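PDB 2VBF: branched-chain alpha-ketoacid decarboxylase from Lactococcus lactis, which probably decarboxylates branched-chain and aromatic alpha-keto acids to aldehydes, using thiamine diphosphate and a magnesium ion as cofactors. Local coordinates for residues L31-H36 with I59-M64; E41-V46 with A88-T93; K65-A70 with S465-L470; P115-V120 with V183-P188. All coordinates share one frame; numbering follows the deposited sequence.

Contact 1 (L31-H36 with I59-M64); sequences LLDRLH and ISREDM
Arg61 grips Asp33 end-on, bringing both terminal nitrogens to a single oxygen: NH1 lies 2.9 Å and NH2 3.1 Å from Asp33 OD1. The acceptor sits within 5° of the guanidinium plane, yet the carboxylate is turned 71° against it, and NH1 arrives from above the carboxylate plane. The same guanidinium is held along a second edge by Asp63 of its own segment: Arg61 NE meets Asp63 OD1 at 3.0 Å and NH2 meets OD2, each on a syn lone pair. NH2 thus serves both acids, and the three residues form a salt-bridge network. This network ties helix 27-37 to the turn that follows helix 52-60, two helices of the N-terminal thiamine diphosphate-binding domain that flank strand 42-45 in the chain. Bends at chi2 and chi3 of Arg61 carry its CD past Leu32 CD1 (3.8 Å) and lay one guanidinium face over Leu32 CB. Asp63 OD2 also stands 3.1 Å above the His36 ring plane, near ND1, without a hydrogen bond; ND1 instead meets a water at 2.7 Å that donates to Asp63 O. In one of its two conformers, Met64 CE lies near Leu32 O and Leu35 CB, while Met64, Leu32 and Leu35 all touch Ile43. The second oxygen of Asp33, OD2, is fixed from outside by the hydroxyl of Tyr25 and by a salt bridge to Lys198.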
loop_
_atom_site.group_PDB
_atom_site.type_symbol
_atom_site.label_atom_id
_atom_site.label_comp_id
_atom_site.label_asym_id
_atom_site.label_seq_id
_atom_site.Cartn_x
_atom_site.Cartn_y
_atom_site.Cartn_z
ATOM N N LEU A 31 -5.327 9.789 25.097
ATOM C CA LEU A 31 -5.200 8.695 24.135
ATOM C C LEU A 31 -4.004 7.807 24.448
ATOM O O LEU A 31 -4.138 6.583 24.514
ATOM C CB LEU A 31 -5.117 9.248 22.717
ATOM C CG LEU A 31 -4.993 8.264 21.555
ATOM C CD1 LEU A 31 -6.024 7.147 21.669
ATOM C CD2 LEU A 31 -5.155 9.022 20.224
ATOM N N LEU A 32 -2.847 8.424 24.702
ATOM C CA LEU A 32 -1.641 7.666 24.971
ATOM C C LEU A 32 -1.748 6.909 26.311
ATOM O O LEU A 32 -1.274 5.781 26.426
ATOM C CB LEU A 32 -0.405 8.578 24.900
ATOM C CG LEU A 32 -0.074 9.132 23.494
ATOM C CD1 LEU A 32 1.017 10.175 23.552
ATOM C CD2 LEU A 32 0.324 7.994 22.561
ATOM N N ASP A 33 -2.411 7.510 27.299
ATOM C CA ASP A 33 -2.660 6.826 28.564
ATOM C C ASP A 33 -3.505 5.566 28.343
ATOM O O ASP A 33 -3.184 4.498 28.873
ATOM C CB ASP A 33 -3.341 7.746 29.575
ATOM C CG ASP A 33 -2.354 8.616 30.360
ATOM O OD1 ASP A 33 -1.131 8.437 30.239
ATOM O OD2 ASP A 33 -2.818 9.490 31.117
ATOM N N ARG A 34 -4.564 5.690 27.541
ATOM C CA ARG A 34 -5.435 4.552 27.245
ATOM C C ARG A 34 -4.695 3.465 26.471
ATOM O O ARG A 34 -4.874 2.288 26.749
ATOM C CB ARG A 34 -6.677 4.981 26.469
ATOM C CG ARG A 34 -7.692 5.804 27.271
ATOM C CD ARG A 34 -8.089 5.123 28.585
ATOM N NE ARG A 34 -9.403 5.553 29.063
ATOM C CZ ARG A 34 -9.961 5.147 30.207
ATOM N NH1 ARG A 34 -9.318 4.330 31.024
ATOM N NH2 ARG A 34 -11.165 5.579 30.553
ATOM N N LEU A 35 -3.863 3.858 25.504
ATOM C CA LEU A 35 -3.037 2.885 24.783
ATOM C C LEU A 35 -2.088 2.152 25.730
ATOM O O LEU A 35 -1.930 0.936 25.639
ATOM C CB LEU A 35 -2.266 3.546 23.632
ATOM C CG LEU A 35 -3.120 4.182 22.531
ATOM C CD1 LEU A 35 -2.182 4.768 21.473
ATOM C CD2 LEU A 35 -4.130 3.193 21.906
ATOM N N HIS A 36 -1.462 2.881 26.648
ATOM C CA HIS A 36 -0.644 2.255 27.692
ATOM C C HIS A 36 -1.429 1.223 28.506
ATOM O O HIS A 36 -0.926 0.139 28.784
ATOM C CB HIS A 36 -0.059 3.304 28.631
ATOM C CG HIS A 36 0.617 2.720 29.833
ATOM N ND1 HIS A 36 1.858 2.123 29.769
ATOM C CD2 HIS A 36 0.218 2.627 31.125
ATOM C CE1 HIS A 36 2.198 1.695 30.971
ATOM N NE2 HIS A 36 1.217 1.979 31.811
ATOM N N ILE A 59 6.912 10.861 21.489
ATOM C CA ILE A 59 8.350 10.897 21.745
ATOM C C ILE A 59 8.610 11.215 23.218
ATOM O O ILE A 59 9.500 10.628 23.837
ATOM C CB ILE A 59 9.086 11.936 20.848
ATOM C CG1 ILE A 59 9.029 11.531 19.371
ATOM C CG2 ILE A 59 10.549 12.108 21.304
ATOM C CD1 ILE A 59 9.655 10.198 19.050
ATOM N N SER A 60 7.808 12.114 23.776
ATOM C CA SER A 60 7.985 12.562 25.167
ATOM C C SER A 60 7.615 11.511 26.220
ATOM O O SER A 60 8.058 11.617 27.360
ATOM C CB SER A 60 7.174 13.830 25.414
ATOM O OG SER A 60 7.724 14.921 24.693
ATOM N N ARG A 61 6.824 10.502 25.855
ATOM C CA ARG A 61 6.424 9.443 26.805
ATOM C C ARG A 61 7.625 8.651 27.293
ATOM O O ARG A 61 8.453 8.253 26.484
ATOM C CB ARG A 61 5.494 8.419 26.140
ATOM C CG ARG A 61 4.193 8.933 25.557
ATOM C CD ARG A 61 3.152 9.295 26.605
ATOM N NE ARG A 61 2.719 8.161 27.425
ATOM C CZ ARG A 61 1.615 8.173 28.178
ATOM N NH1 ARG A 61 0.826 9.238 28.191
ATOM N NH2 ARG A 61 1.287 7.112 28.902
ATOM N N GLU A 62 7.713 8.361 28.589
ATOM C CA GLU A 62 8.777 7.452 29.053
ATOM C C GLU A 62 8.443 5.992 28.802
ATOM O O GLU A 62 9.351 5.153 28.742
ATOM C CB GLU A 62 9.094 7.619 30.544
ATOM C CG GLU A 62 7.894 7.540 31.476
ATOM C CD GLU A 62 7.378 8.910 31.838
ATOM O OE1 GLU A 62 7.369 9.779 30.940
ATOM O OE2 GLU A 62 7.011 9.128 33.022
ATOM N N ASP A 63 7.149 5.697 28.644
ATOM C CA ASP A 63 6.649 4.324 28.651
ATOM C C ASP A 63 6.221 3.832 27.267
ATOM O O ASP A 63 5.624 2.757 27.148
ATOM C CB ASP A 63 5.452 4.218 29.610
ATOM C CG ASP A 63 4.271 5.072 29.179
ATOM O OD1 ASP A 63 4.405 5.863 28.227
ATOM O OD2 ASP A 63 3.196 4.961 29.797
ATOM N N MET A 64 6.560 4.609 26.244
ATOM C CA MET A 64 6.094 4.369 24.870
ATOM C C MET A 64 7.178 4.808 23.894
ATOM O O MET A 64 7.722 5.898 24.036
ATOM C CB MET A 64 4.824 5.187 24.604
ATOM C CG MET A 64 4.048 4.820 23.342
ATOM S SD MET A 64 2.991 3.368 23.558
ATOM C CE MET A 64 1.752 3.983 24.706
HETATM O O HOH W 1 3.178 1.865 27.449
#

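Contact 2 (E41-V46 with A88-T93); sequences EEIFGV and AAAFLT
Phe44 and Phe91 pair across two neighbouring parallel strands, 42-45 and 89-93, in the buried middle of the six-stranded sheet of the N-terminal domain. Three backbone hydrogen bonds join them: Phe44 N to Ala90 O, Leu92 N to Phe44 O at 2.8 Å, and Val46 N to Leu92 O at 3.2 Å. Earlier along the pair, where the strands diverge, a water takes over the link, donating to Glu42 O and accepting from Ala90 N at 2.9 Å. The strand directions differ by 39°. Between strand 42-45 and strand 89-94 the chain runs out to edge strand 65-68 and returns through helix 72-86, so strands 65-68 and 89-94 form a beta-alpha-beta crossover that passes over strand 42-45. On the face toward that helix, Phe44 CB meets Phe91 CB at 3.9 Å, but the rings part: Phe44 CG lies beside the backbone N (chi1 -56°), whereas Phe91 CG sits between the backbone N and carbonyl carbon (chi1 73°). Phe44 makes an edge-to-face contact with Tyr82, and Phe91 packs on Ala79. On the other face Ile43 CG2 touches Leu92 CB at 4.3 Å. Gly45, at a positive phi, lets Leu92 O approach its CA to 3.2 Å. Just beyond, the side chain of Val46 comes within about 4 Å of thiamine diphosphate and packs on Tyr482 of the second subunit.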
loop_
_atom_site.group_PDB
_atom_site.type_symbol
_atom_site.label_atom_id
_atom_site.label_comp_id
_atom_site.label_asym_id
_atom_site.label_seq_id
_atom_site.Cartn_x
_atom_site.Cartn_y
_atom_site.Cartn_z
ATOM N N GLU A 41 3.358 -0.630 24.109
ATOM C CA GLU A 41 4.611 0.010 24.517
ATOM C C GLU A 41 5.386 0.610 23.341
ATOM O O GLU A 41 6.435 1.238 23.523
ATOM C CB GLU A 41 5.463 -1.024 25.256
ATOM C CG GLU A 41 4.831 -1.467 26.589
ATOM C CD GLU A 41 5.514 -2.670 27.219
ATOM O OE1 GLU A 41 6.565 -3.122 26.733
ATOM O OE2 GLU A 41 4.984 -3.179 28.223
ATOM N N GLU A 42 4.860 0.409 22.131
ATOM C CA GLU A 42 5.496 0.855 20.899
ATOM C C GLU A 42 4.393 1.255 19.937
ATOM O O GLU A 42 3.387 0.561 19.866
ATOM C CB GLU A 42 6.325 -0.280 20.266
ATOM C CG GLU A 42 7.707 -0.514 20.875
ATOM C CD GLU A 42 7.731 -1.455 22.073
ATOM O OE1 GLU A 42 6.758 -2.196 22.338
ATOM O OE2 GLU A 42 8.774 -1.478 22.757
ATOM N N ILE A 43 4.588 2.356 19.203
ATOM C CA ILE A 43 3.645 2.796 18.166
ATOM C C ILE A 43 4.384 2.883 16.846
ATOM O O ILE A 43 5.464 3.480 16.760
ATOM C CB ILE A 43 2.990 4.161 18.500
ATOM C CG1 ILE A 43 2.208 4.037 19.810
ATOM C CG2 ILE A 43 2.092 4.657 17.364
ATOM C CD1 ILE A 43 1.442 5.281 20.239
ATOM N N PHE A 44 3.789 2.276 15.826
ATOM C CA PHE A 44 4.374 2.271 14.482
ATOM C C PHE A 44 3.771 3.364 13.610
ATOM O O PHE A 44 2.855 4.071 14.016
ATOM C CB PHE A 44 4.208 0.890 13.866
ATOM C CG PHE A 44 4.799 -0.200 14.715
ATOM C CD1 PHE A 44 6.173 -0.407 14.735
ATOM C CD2 PHE A 44 3.999 -0.971 15.532
ATOM C CE1 PHE A 44 6.731 -1.396 15.545
ATOM C CE2 PHE A 44 4.540 -1.973 16.344
ATOM C CZ PHE A 44 5.915 -2.180 16.347
ATOM N N GLY A 45 4.336 3.533 12.420
ATOM C CA GLY A 45 3.748 4.410 11.419
ATOM C C GLY A 45 4.711 5.319 10.687
ATOM O O GLY A 45 5.916 5.101 10.678
ATOM N N VAL A 46 4.158 6.375 10.113
ATOM C CA VAL A 46 4.917 7.307 9.287
ATOM C C VAL A 46 4.449 8.721 9.570
ATOM O O VAL A 46 3.228 8.981 9.602
ATOM C CB VAL A 46 4.764 7.001 7.775
ATOM C CG1 VAL A 46 5.548 8.028 6.895
ATOM C CG2 VAL A 46 5.216 5.566 7.443
ATOM N N ALA A 88 -2.479 -6.286 21.763
ATOM C CA ALA A 88 -2.994 -4.980 21.373
ATOM C C ALA A 88 -1.900 -4.284 20.575
ATOM O O ALA A 88 -0.725 -4.568 20.771
ATOM C CB ALA A 88 -3.400 -4.139 22.602
ATOM N N ALA A 89 -2.285 -3.380 19.678
ATOM C CA ALA A 89 -1.299 -2.599 18.925
ATOM C C ALA A 89 -1.856 -1.268 18.455
ATOM O O ALA A 89 -3.063 -1.067 18.418
ATOM C CB ALA A 89 -0.800 -3.398 17.731
ATOM N N ALA A 90 -0.953 -0.365 18.094
ATOM C CA ALA A 90 -1.315 0.914 17.488
ATOM C C ALA A 90 -0.305 1.375 16.440
ATOM O O ALA A 90 0.916 1.157 16.557
ATOM C CB ALA A 90 -1.492 1.999 18.571
ATOM N N PHE A 91 -0.830 1.991 15.385
ATOM C CA PHE A 91 0.027 2.712 14.443
ATOM C C PHE A 91 -0.622 4.039 14.039
ATOM O O PHE A 91 -1.823 4.221 14.190
ATOM C CB PHE A 91 0.439 1.847 13.244
ATOM C CG PHE A 91 -0.659 1.573 12.245
ATOM C CD1 PHE A 91 -0.711 2.267 11.041
ATOM C CD2 PHE A 91 -1.596 0.576 12.481
ATOM C CE1 PHE A 91 -1.715 2.015 10.119
ATOM C CE2 PHE A 91 -2.595 0.302 11.555
ATOM C CZ PHE A 91 -2.653 1.024 10.371
ATOM N N LEU A 92 0.224 4.959 13.592
ATOM C CA LEU A 92 -0.133 6.337 13.312
ATOM C C LEU A 92 0.145 6.656 11.852
ATOM O O LEU A 92 1.265 6.425 11.364
ATOM C CB LEU A 92 0.711 7.264 14.197
ATOM C CG LEU A 92 0.577 8.775 14.000
ATOM C CD1 LEU A 92 -0.832 9.276 14.300
ATOM C CD2 LEU A 92 1.640 9.533 14.836
ATOM N N THR A 93 -0.837 7.233 11.165
ATOM C CA THR A 93 -0.650 7.655 9.776
ATOM C C THR A 93 -1.136 9.079 9.609
ATOM O O THR A 93 -1.691 9.667 10.540
ATOM C CB THR A 93 -1.417 6.737 8.806
ATOM O OG1 THR A 93 -2.820 6.798 9.098
ATOM C CG2 THR A 93 -0.932 5.300 8.924
HETATM O O HOH W 2 1.801 -1.306 18.438
#

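Contact 3 (K65-A70 with S465-L470); sequences KWIGNA and SIREKL
Glu468 reaches from the C-terminal part of segment 465-470 to Lys65 and Ile67 on edge strand 65-68. From CB, chi1 (-58°) sets Glu468 CG beside the backbone N, 4.0 Å from Ile67 CG2, and the bend at chi2 keeps CD near the same methyl. At the tip the two oxygens separate their tasks. Glu468 OE1, near Ile67 CD1, receives Lys65 NZ at 2.7 Å on its syn lone pair, the extended lysine arriving from the opposite direction. Glu468 OE2, near Ile67 CG2, accepts from Arg467, side-on and on the anti side, through NE at 2.9 Å and NH2 at 3.1 Å, and a water links OE2 to Trp66 O. These bonds fix the turn of the Arg467 guanidinium, whose NH2 also donates to Gly68 O, 2.9 Å away and almost straight (171°), in the carbonyl plane and on a lone pair. A Schellman motif at Lys469 follows this pair. The segments belong to the N-terminal and C-terminal thiamine diphosphate-binding domains of one chain, and Pro499 of the second subunit packs against Arg467. With a cation bonded to each of its oxygens, Glu468 is probably kept ionised, and its carboxylate would offset the like charges of Lys65 and Arg467.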
loop_
_atom_site.group_PDB
_atom_site.type_symbol
_atom_site.label_atom_id
_atom_site.label_comp_id
_atom_site.label_asym_id
_atom_site.label_seq_id
_atom_site.Cartn_x
_atom_site.Cartn_y
_atom_site.Cartn_z
ATOM N N LYS A 65 7.465 3.974 22.895
ATOM C CA LYS A 65 8.477 4.296 21.903
ATOM C C LYS A 65 7.850 4.437 20.516
ATOM O O LYS A 65 7.068 3.587 20.102
ATOM C CB LYS A 65 9.549 3.200 21.869
ATOM C CG LYS A 65 10.801 3.606 21.108
ATOM C CD LYS A 65 11.781 2.457 20.954
ATOM C CE LYS A 65 12.921 2.831 19.998
ATOM N NZ LYS A 65 14.038 1.842 19.999
ATOM N N TRP A 66 8.211 5.507 19.810
ATOM C CA TRP A 66 7.919 5.632 18.383
ATOM C C TRP A 66 8.888 4.742 17.607
ATOM O O TRP A 66 10.115 4.845 17.765
ATOM C CB TRP A 66 8.064 7.078 17.922
ATOM C CG TRP A 66 7.912 7.267 16.445
ATOM C CD1 TRP A 66 8.887 7.606 15.558
ATOM C CD2 TRP A 66 6.713 7.107 15.690
ATOM N NE1 TRP A 66 8.359 7.683 14.286
ATOM C CE2 TRP A 66 7.024 7.371 14.345
ATOM C CE3 TRP A 66 5.405 6.768 16.020
ATOM C CZ2 TRP A 66 6.063 7.325 13.333
ATOM C CZ3 TRP A 66 4.456 6.711 15.024
ATOM C CH2 TRP A 66 4.783 6.996 13.693
ATOM N N ILE A 67 8.337 3.882 16.750
ATOM C CA ILE A 67 9.142 3.084 15.837
ATOM C C ILE A 67 8.655 3.378 14.420
ATOM O O ILE A 67 7.680 2.790 13.954
ATOM C CB ILE A 67 9.088 1.595 16.188
ATOM C CG1 ILE A 67 9.573 1.401 17.638
ATOM C CG2 ILE A 67 9.956 0.778 15.223
ATOM C CD1 ILE A 67 9.788 -0.023 18.045
ATOM N N GLY A 68 9.345 4.298 13.752
ATOM C CA GLY A 68 8.900 4.789 12.445
ATOM C C GLY A 68 9.213 3.765 11.388
ATOM O O GLY A 68 10.290 3.171 11.410
ATOM N N ASN A 69 8.264 3.552 10.474
ATOM C CA ASN A 69 8.421 2.634 9.340
ATOM C C ASN A 69 8.818 3.381 8.058
ATOM O O ASN A 69 8.674 4.600 7.977
ATOM C CB ASN A 69 7.091 1.922 9.105
ATOM C CG ASN A 69 6.716 1.035 10.260
ATOM O OD1 ASN A 69 5.967 1.431 11.140
ATOM N ND2 ASN A 69 7.284 -0.166 10.295
ATOM N N ALA A 70 9.291 2.632 7.052
ATOM C CA ALA A 70 9.587 3.211 5.741
ATOM C C ALA A 70 8.283 3.615 5.032
ATOM O O ALA A 70 8.200 4.720 4.475
ATOM C CB ALA A 70 10.398 2.227 4.897
ATOM N N SER A 465 14.721 -2.799 11.016
ATOM C CA SER A 465 15.253 -3.946 11.753
ATOM C C SER A 465 16.684 -3.662 12.229
ATOM O O SER A 465 17.075 -4.076 13.317
ATOM C CB SER A 465 15.182 -5.241 10.926
ATOM O OG SER A 465 16.132 -5.278 9.876
ATOM N N ILE A 466 17.428 -2.931 11.413
ATOM C CA ILE A 466 18.822 -2.592 11.690
ATOM C C ILE A 466 18.881 -1.524 12.768
ATOM O O ILE A 466 19.591 -1.685 13.780
ATOM C CB ILE A 466 19.528 -2.109 10.394
ATOM C CG1 ILE A 466 19.648 -3.285 9.408
ATOM C CG2 ILE A 466 20.909 -1.533 10.697
ATOM C CD1 ILE A 466 19.951 -2.891 7.969
ATOM N N ARG A 467 18.103 -0.459 12.583
ATOM C CA ARG A 467 18.037 0.627 13.559
ATOM C C ARG A 467 17.615 0.143 14.945
ATOM O O ARG A 467 18.202 0.557 15.945
ATOM C CB ARG A 467 17.075 1.734 13.103
ATOM C CG ARG A 467 16.995 2.918 14.059
ATOM C CD ARG A 467 15.897 3.888 13.658
ATOM N NE ARG A 467 14.594 3.236 13.806
ATOM C CZ ARG A 467 13.546 3.383 13.000
ATOM N NH1 ARG A 467 13.594 4.164 11.926
ATOM N NH2 ARG A 467 12.437 2.697 13.266
ATOM N N GLU A 468 16.588 -0.700 15.001
ATOM C CA GLU A 468 16.049 -1.209 16.271
ATOM C C GLU A 468 16.860 -2.359 16.875
ATOM O O GLU A 468 16.557 -2.829 17.987
ATOM C CB GLU A 468 14.591 -1.649 16.078
ATOM C CG GLU A 468 13.683 -0.549 15.567
ATOM C CD GLU A 468 13.593 0.628 16.506
ATOM O OE1 GLU A 468 13.638 0.407 17.735
ATOM O OE2 GLU A 468 13.477 1.776 16.022
ATOM N N LYS A 469 17.876 -2.825 16.146
ATOM C CA LYS A 469 18.770 -3.885 16.607
ATOM C C LYS A 469 18.034 -5.176 16.961
ATOM O O LYS A 469 18.315 -5.836 17.961
ATOM C CB LYS A 469 19.644 -3.381 17.773
ATOM C CG LYS A 469 20.535 -2.230 17.356
ATOM C CD LYS A 469 21.432 -1.769 18.484
ATOM C CE LYS A 469 22.215 -0.551 18.061
ATOM N NZ LYS A 469 21.313 0.608 17.827
ATOM N N LEU A 470 17.091 -5.541 16.095
ATOM C CA LEU A 470 16.311 -6.753 16.264
ATOM C C LEU A 470 17.155 -7.929 15.818
ATOM O O LEU A 470 17.934 -7.807 14.870
ATOM C CB LEU A 470 15.027 -6.676 15.443
ATOM C CG LEU A 470 14.146 -5.454 15.710
ATOM C CD1 LEU A 470 12.889 -5.506 14.849
ATOM C CD2 LEU A 470 13.801 -5.344 17.178
HETATM O O HOH W 3 12.652 4.159 16.784
HETATM O O HOH W 4 12.053 3.029 9.222
#

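Contact 4 (P115-V120 with V183-P188); sequences PVVEIV and VYINLP
Val116 to Val120 and Val183 to Leu187 run side by side as parallel strands, their directions 20° apart and their axes 4.6 Å from each other at closest approach. Five hydrogen bonds alternate along the pair in regular parallel order: Val183 N to Val116 O, Glu118 N to Val183 O, Ile185 N to Glu118 O at 2.9 Å, Val120 N to Ile185 O at 2.8 Å, and Leu187 N to Val120 O. CA-H...O contacts fill the gaps between them, the shortest from Ile119 CA to Ile185 O at 3.2 Å. The strands belong to the parallel sheet of the thiamine diphosphate-binding fold in the N-terminal domain, with strand order 2-1-3-4-6-5, in which 116-122 is fourth and 183-188 sixth along the chain; the fifth, 156-159, lies at the edge and returns through helix 165-179. Side chains sort onto two faces. Toward helix 165-179 point Val117 and Ile185, with Val183 and Ile119 on the same side: Val117 CG1 touches Ile185 CD1 at 3.8 Å, and Val117 CG2 faces Val183 CG2 at 4.0 Å. The opposite face, covered by helix 97-111, carries Glu118, Val120, Tyr184 and Asn186. Its polar ends find partners outside the two segments: Glu118 OE2 bonds to Thr93 OG1 and Asn186 ND2 to Ser122 OG. With CG anti to the backbone N (chi1 173°), the Tyr184 ring extends beside Val120, whose CG2 meets CE1 at 3.7 Å, and the phenol OH goes on to Glu99 OE2.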
loop_
_atom_site.group_PDB
_atom_site.type_symbol
_atom_site.label_atom_id
_atom_site.label_comp_id
_atom_site.label_asym_id
_atom_site.label_seq_id
_atom_site.Cartn_x
_atom_site.Cartn_y
_atom_site.Cartn_z
ATOM N N PRO A 115 -6.498 -6.932 17.323
ATOM C CA PRO A 115 -6.823 -5.684 18.000
ATOM C C PRO A 115 -5.816 -4.579 17.721
ATOM O O PRO A 115 -4.962 -4.261 18.561
ATOM C CB PRO A 115 -6.882 -6.096 19.477
ATOM C CG PRO A 115 -5.952 -7.223 19.570
ATOM C CD PRO A 115 -6.022 -7.964 18.258
ATOM N N VAL A 116 -5.955 -3.976 16.538
ATOM C CA VAL A 116 -5.079 -2.888 16.100
ATOM C C VAL A 116 -5.853 -1.571 16.061
ATOM O O VAL A 116 -6.924 -1.485 15.455
ATOM C CB VAL A 116 -4.489 -3.177 14.694
ATOM C CG1 VAL A 116 -3.620 -2.021 14.207
ATOM C CG2 VAL A 116 -3.709 -4.498 14.699
ATOM N N VAL A 117 -5.296 -0.546 16.702
ATOM C CA VAL A 117 -5.797 0.824 16.599
ATOM C C VAL A 117 -5.008 1.595 15.531
ATOM O O VAL A 117 -3.788 1.728 15.637
ATOM C CB VAL A 117 -5.624 1.584 17.942
ATOM C CG1 VAL A 117 -6.292 2.943 17.866
ATOM C CG2 VAL A 117 -6.175 0.730 19.103
ATOM N N GLU A 118 -5.691 2.104 14.516
ATOM C CA GLU A 118 -5.076 3.081 13.627
ATOM C C GLU A 118 -5.495 4.477 14.034
ATOM O O GLU A 118 -6.673 4.753 14.154
ATOM C CB GLU A 118 -5.416 2.840 12.167
ATOM C CG GLU A 118 -4.703 3.860 11.264
ATOM C CD GLU A 118 -4.819 3.548 9.787
ATOM O OE1 GLU A 118 -5.501 2.556 9.418
ATOM O OE2 GLU A 118 -4.219 4.321 9.011
ATOM N N ILE A 119 -4.509 5.343 14.250
ATOM C CA ILE A 119 -4.735 6.748 14.552
ATOM C C ILE A 119 -4.338 7.519 13.304
ATOM O O ILE A 119 -3.226 7.346 12.802
ATOM C CB ILE A 119 -3.868 7.234 15.730
ATOM C CG1 ILE A 119 -4.147 6.409 16.998
ATOM C CG2 ILE A 119 -4.071 8.743 15.964
ATOM C CD1 ILE A 119 -3.085 6.551 18.078
ATOM N N VAL A 120 -5.248 8.338 12.784
ATOM C CA VAL A 120 -5.006 9.102 11.572
ATOM C C VAL A 120 -4.994 10.590 11.921
ATOM O O VAL A 120 -6.002 11.126 12.377
ATOM C CB VAL A 120 -6.101 8.837 10.526
ATOM C CG1 VAL A 120 -5.763 9.560 9.212
ATOM C CG2 VAL A 120 -6.283 7.345 10.314
ATOM N N VAL A 183 -9.854 -0.836 15.219
ATOM C CA VAL A 183 -10.624 0.386 15.312
ATOM C C VAL A 183 -9.788 1.542 14.789
ATOM O O VAL A 183 -8.579 1.408 14.563
ATOM C CB VAL A 183 -11.097 0.657 16.744
ATOM C CG1 VAL A 183 -11.969 -0.512 17.217
ATOM C CG2 VAL A 183 -9.902 0.883 17.679
ATOM N N TYR A 184 -10.452 2.675 14.621
ATOM C CA TYR A 184 -9.942 3.800 13.832
ATOM C C TYR A 184 -10.281 5.117 14.533
ATOM O O TYR A 184 -11.434 5.358 14.888
ATOM C CB TYR A 184 -10.583 3.705 12.455
ATOM C CG TYR A 184 -10.367 4.834 11.459
ATOM C CD1 TYR A 184 -9.568 4.636 10.332
ATOM C CD2 TYR A 184 -11.047 6.044 11.564
ATOM C CE1 TYR A 184 -9.421 5.635 9.369
ATOM C CE2 TYR A 184 -10.912 7.040 10.601
ATOM C CZ TYR A 184 -10.085 6.836 9.515
ATOM O OH TYR A 184 -9.950 7.809 8.546
ATOM N N ILE A 185 -9.262 5.957 14.711
ATOM C CA ILE A 185 -9.377 7.239 15.403
ATOM C C ILE A 185 -8.777 8.308 14.517
ATOM O O ILE A 185 -7.584 8.274 14.238
ATOM C CB ILE A 185 -8.646 7.216 16.770
ATOM C CG1 ILE A 185 -9.257 6.144 17.688
ATOM C CG2 ILE A 185 -8.661 8.596 17.421
ATOM C CD1 ILE A 185 -8.476 5.900 18.980
ATOM N N ASN A 186 -9.621 9.220 14.035
ATOM C CA ASN A 186 -9.179 10.372 13.258
ATOM C C ASN A 186 -8.980 11.509 14.259
ATOM O O ASN A 186 -9.917 11.899 14.958
ATOM C CB ASN A 186 -10.182 10.686 12.131
ATOM C CG ASN A 186 -9.891 11.985 11.395
ATOM O OD1 ASN A 186 -9.946 12.046 10.150
ATOM N ND2 ASN A 186 -9.631 13.036 12.142
ATOM N N LEU A 187 -7.744 12.016 14.324
ATOM C CA LEU A 187 -7.319 13.000 15.318
ATOM C C LEU A 187 -6.862 14.309 14.657
ATOM O O LEU A 187 -5.724 14.404 14.173
ATOM C CB LEU A 187 -6.159 12.416 16.118
ATOM C CG LEU A 187 -5.511 13.254 17.230
ATOM C CD1 LEU A 187 -6.504 13.478 18.344
ATOM C CD2 LEU A 187 -4.293 12.544 17.770
ATOM N N PRO A 188 -7.740 15.316 14.601
ATOM C CA PRO A 188 -7.301 16.614 14.061
ATOM C C PRO A 188 -6.157 17.221 14.879
ATOM O O PRO A 188 -6.094 17.016 16.086
ATOM C CB PRO A 188 -8.571 17.465 14.143
ATOM C CG PRO A 188 -9.706 16.432 14.113
ATOM C CD PRO A 188 -9.172 15.321 14.957
#

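How the contacts relate
Contacts 2 and 4 are successive joints of one parallel sheet, their centres about 9 Å apart and stitched by a probable hydrogen bond from Val117 N to Ala89 O at 2.9 Å. Contact 3 attaches to the other side of strand 42-45, where Asn69 N lies 2.8 Å from Gly45 O. Contact 1 sits against one face of this sheet: Leu32 CD2 meets Ile43 CD1 of contact 2 at 3.7 Å, and Leu31 CD1 meets Ile185 CD1 of contact 4 at 3.8 Å. Contact 2 alone touches thiamine diphosphate, through Val46; Gly68 of contact 3 and the Glu118 side chain of contact 4 stay about 10 and 11 Å from a bound thiamine diphosphate.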